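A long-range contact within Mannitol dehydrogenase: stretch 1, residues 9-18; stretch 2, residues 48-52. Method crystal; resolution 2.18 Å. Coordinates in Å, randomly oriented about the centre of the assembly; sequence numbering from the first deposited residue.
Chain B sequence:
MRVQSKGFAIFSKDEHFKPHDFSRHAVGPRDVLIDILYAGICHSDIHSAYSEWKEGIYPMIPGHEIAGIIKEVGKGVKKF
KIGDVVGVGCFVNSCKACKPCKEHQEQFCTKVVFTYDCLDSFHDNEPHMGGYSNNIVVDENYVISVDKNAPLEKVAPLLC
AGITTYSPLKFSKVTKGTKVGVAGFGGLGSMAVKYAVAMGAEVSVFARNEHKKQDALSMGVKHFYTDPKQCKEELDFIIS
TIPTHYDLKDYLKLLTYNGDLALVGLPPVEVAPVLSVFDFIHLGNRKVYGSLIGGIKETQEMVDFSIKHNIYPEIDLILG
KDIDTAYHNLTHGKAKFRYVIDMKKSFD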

# COMPACT_ATOMS: atom_id res chain seq x y z
N ALA B 9 -7.08 -7.65 -36.41
CA ALA B 9 -5.71 -7.70 -35.92
C ALA B 9 -4.94 -6.39 -36.16
O ALA B 9 -5.15 -5.69 -37.16
CB ALA B 9 -4.88 -8.91 -36.58
N ILE B 10 -3.99 -6.12 -35.25
CA ILE B 10 -3.01 -5.03 -35.45
C ILE B 10 -1.61 -5.62 -35.57
O ILE B 10 -1.25 -6.54 -34.81
CB ILE B 10 -3.13 -4.01 -34.28
CG1 ILE B 10 -2.11 -2.87 -34.43
CG2 ILE B 10 -3.04 -4.74 -32.89
CD1 ILE B 10 -2.24 -1.79 -33.31
N PHE B 11 -0.81 -5.16 -36.53
CA PHE B 11 0.44 -5.84 -36.80
C PHE B 11 1.69 -5.24 -36.18
O PHE B 11 2.79 -5.85 -36.24
CB PHE B 11 0.66 -5.94 -38.29
CG PHE B 11 0.05 -7.17 -38.88
CD1 PHE B 11 -1.36 -7.29 -38.98
CD2 PHE B 11 0.87 -8.24 -39.31
CE1 PHE B 11 -1.95 -8.44 -39.53
CE2 PHE B 11 0.29 -9.41 -39.86
CZ PHE B 11 -1.14 -9.50 -39.98
N SER B 12 1.58 -4.02 -35.70
CA SER B 12 2.62 -3.43 -34.90
C SER B 12 2.00 -2.20 -34.23
O SER B 12 0.89 -1.82 -34.54
CB SER B 12 3.84 -3.04 -35.71
OG SER B 12 3.56 -1.85 -36.40
N LYS B 13 2.75 -1.60 -33.32
CA LYS B 13 2.18 -0.67 -32.35
C LYS B 13 1.64 0.60 -32.98
O LYS B 13 0.81 1.25 -32.41
CB LYS B 13 3.27 -0.30 -31.35
CG LYS B 13 4.35 0.57 -32.03
CD LYS B 13 5.67 0.48 -31.39
CE LYS B 13 5.69 1.18 -30.11
NZ LYS B 13 7.14 1.40 -29.98
N ASP B 14 2.11 0.97 -34.16
CA ASP B 14 1.64 2.18 -34.84
C ASP B 14 0.74 1.96 -36.04
O ASP B 14 0.52 2.91 -36.79
CB ASP B 14 2.80 3.02 -35.38
CG ASP B 14 3.76 3.44 -34.31
OD1 ASP B 14 3.33 3.88 -33.23
OD2 ASP B 14 4.97 3.35 -34.58
N GLU B 15 0.21 0.75 -36.25
CA GLU B 15 -0.68 0.56 -37.42
C GLU B 15 -2.16 0.58 -37.08
O GLU B 15 -2.50 0.69 -35.93
CB GLU B 15 -0.34 -0.74 -38.11
CG GLU B 15 1.01 -0.67 -38.75
CD GLU B 15 1.35 -1.97 -39.37
OE1 GLU B 15 0.55 -2.49 -40.21
OE2 GLU B 15 2.41 -2.50 -39.01
N HIS B 16 -3.00 0.49 -38.10
CA HIS B 16 -4.42 0.33 -37.94
C HIS B 16 -4.77 -1.13 -37.96
O HIS B 16 -4.05 -1.92 -38.54
CB HIS B 16 -5.14 1.01 -39.10
CG HIS B 16 -5.09 2.51 -39.05
ND1 HIS B 16 -4.61 3.20 -37.95
CD2 HIS B 16 -5.50 3.44 -39.94
CE1 HIS B 16 -4.68 4.50 -38.19
NE2 HIS B 16 -5.21 4.67 -39.39
N PHE B 17 -5.91 -1.45 -37.35
CA PHE B 17 -6.56 -2.76 -37.34
C PHE B 17 -7.00 -3.17 -38.72
O PHE B 17 -7.39 -2.31 -39.50
CB PHE B 17 -7.73 -2.71 -36.37
CG PHE B 17 -7.29 -2.95 -34.91
CD1 PHE B 17 -6.84 -1.89 -34.12
CD2 PHE B 17 -7.27 -4.24 -34.38
CE1 PHE B 17 -6.40 -2.11 -32.81
CE2 PHE B 17 -6.83 -4.46 -33.04
CZ PHE B 17 -6.39 -3.37 -32.28
N LYS B 18 -6.91 -4.46 -39.05
CA LYS B 18 -7.37 -4.94 -40.36
C LYS B 18 -7.98 -6.31 -40.20
O LYS B 18 -7.62 -7.03 -39.28
CB LYS B 18 -6.20 -5.04 -41.35
CG LYS B 18 -5.47 -3.72 -41.61
CD LYS B 18 -4.19 -3.82 -42.54
CE LYS B 18 -2.99 -4.60 -41.92
NZ LYS B 18 -3.39 -6.01 -41.73
N SER B 48 -2.19 -2.74 -24.65
CA SER B 48 -1.46 -3.90 -25.20
C SER B 48 -1.16 -3.67 -26.65
O SER B 48 0.02 -3.81 -27.08
CB SER B 48 -2.19 -5.23 -25.03
OG SER B 48 -2.73 -5.35 -23.72
N ALA B 49 -2.19 -3.26 -27.40
CA ALA B 49 -2.05 -3.02 -28.86
C ALA B 49 -0.90 -2.08 -29.17
O ALA B 49 -0.19 -2.25 -30.20
CB ALA B 49 -3.34 -2.46 -29.45
N TYR B 50 -0.70 -1.09 -28.28
CA TYR B 50 0.29 -0.10 -28.54
C TYR B 50 1.58 -0.35 -27.82
O TYR B 50 2.42 0.50 -27.82
CB TYR B 50 -0.27 1.26 -28.15
CG TYR B 50 -1.38 1.71 -29.08
CD1 TYR B 50 -2.17 2.82 -28.76
CD2 TYR B 50 -1.63 1.01 -30.28
CE1 TYR B 50 -3.22 3.24 -29.63
CE2 TYR B 50 -2.66 1.43 -31.18
CZ TYR B 50 -3.44 2.52 -30.84
OH TYR B 50 -4.42 2.90 -31.71
N SER B 51 1.72 -1.50 -27.15
CA SER B 51 2.97 -1.75 -26.42
C SER B 51 3.28 -0.71 -25.33
O SER B 51 4.41 -0.26 -25.20
CB SER B 51 4.17 -1.86 -27.42
OG SER B 51 3.93 -3.01 -28.25
N GLU B 52 2.28 -0.33 -24.54
CA GLU B 52 2.47 0.75 -23.55
C GLU B 52 2.99 0.19 -22.26
O GLU B 52 3.49 0.94 -21.40
CB GLU B 52 1.14 1.54 -23.35
CG GLU B 52 0.91 2.48 -24.56
CD GLU B 52 -0.44 3.24 -24.57
OE1 GLU B 52 -1.34 3.01 -23.72
OE2 GLU B 52 -0.61 4.08 -25.47

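Lys13, Tyr50 and Ala49 cover the most surface in this contact. Together the two stretches bury 266 Å², both sides summed. No hydrogen bond crosses between them. The contact consists of packing and one CA-H...O contact.

Lys13 lies in a type I beta turn that runs from Ser12 to Glu15. The turn is closed by the backbone hydrogen bond from Glu15 N to Ser12 O, at 3.2 Å. A side-chain hydrogen bond from Ser12 OG to Glu15 OE2, at 2.9 Å, spans the same two residues. Within the turn, the backbone of Lys13 lies close to the second stretch. Lys13 CA lies 4.3 Å from Tyr50 CA, the closest backbone register across the contact.

The closest contacts of Lys13 to Ala49 and Tyr50 are through its main chain; its side chain comes to 3.7 Å, Lys13 CB to Tyr50 O. Lys13 CA sits 3.6 Å from Ala49 O, with an angle of 163° at the hydrogen. This is a nearly straight CA-H...O contact. Its carbonyl oxygen, Lys13 O, comes within 3.2 Å of Tyr50 CD2 and meets the ring obliquely. The CA-to-CB bond of Lys13 points sideways, and Lys13 CB is 4.2 Å from Ser51 OG. Beyond that the side chain leads away from the second stretch, so the charged NZ takes no part in the contact.

Tyr50 is the first residue after a helix to leave helical phi/psi. The backbone turns here, and Ser51 N donates a hydrogen bond to Ser48 O at 2.9 Å. The CA-to-CB bond of Tyr50 points sideways, but the end of the side chain comes nearer to the first stretch. Chi1 is in the m well, at -69°. Ile10 CD1 lies at the edge of the ring, near its plane, and is 3.9 Å from Tyr50 CE2. This is an apolar contact.

Ala49 is buried. Its small side chain meets two larger apolar ones. Ala49 CB is 4.1 Å from Ile10 CD1 and 4.3 Å from Phe17 CZ. The Phe17 ring is oblique to this methyl group. The CA-to-CB bond of Ile10 points toward the second stretch, with chi1 and chi2 both t. Ile10 CD1 is also 3.8 Å from Ala49 O. The CA-to-CB bond of Phe17 points sideways, but the end of its ring comes nearer.

Ile10 and Phe17 belong to segments that lead back to a backbone pairing. Ala9 N donates a hydrogen bond to Lys18 O at 3.0 Å, and Lys18 N donates a hydrogen bond to Ala9 O at 2.9 Å.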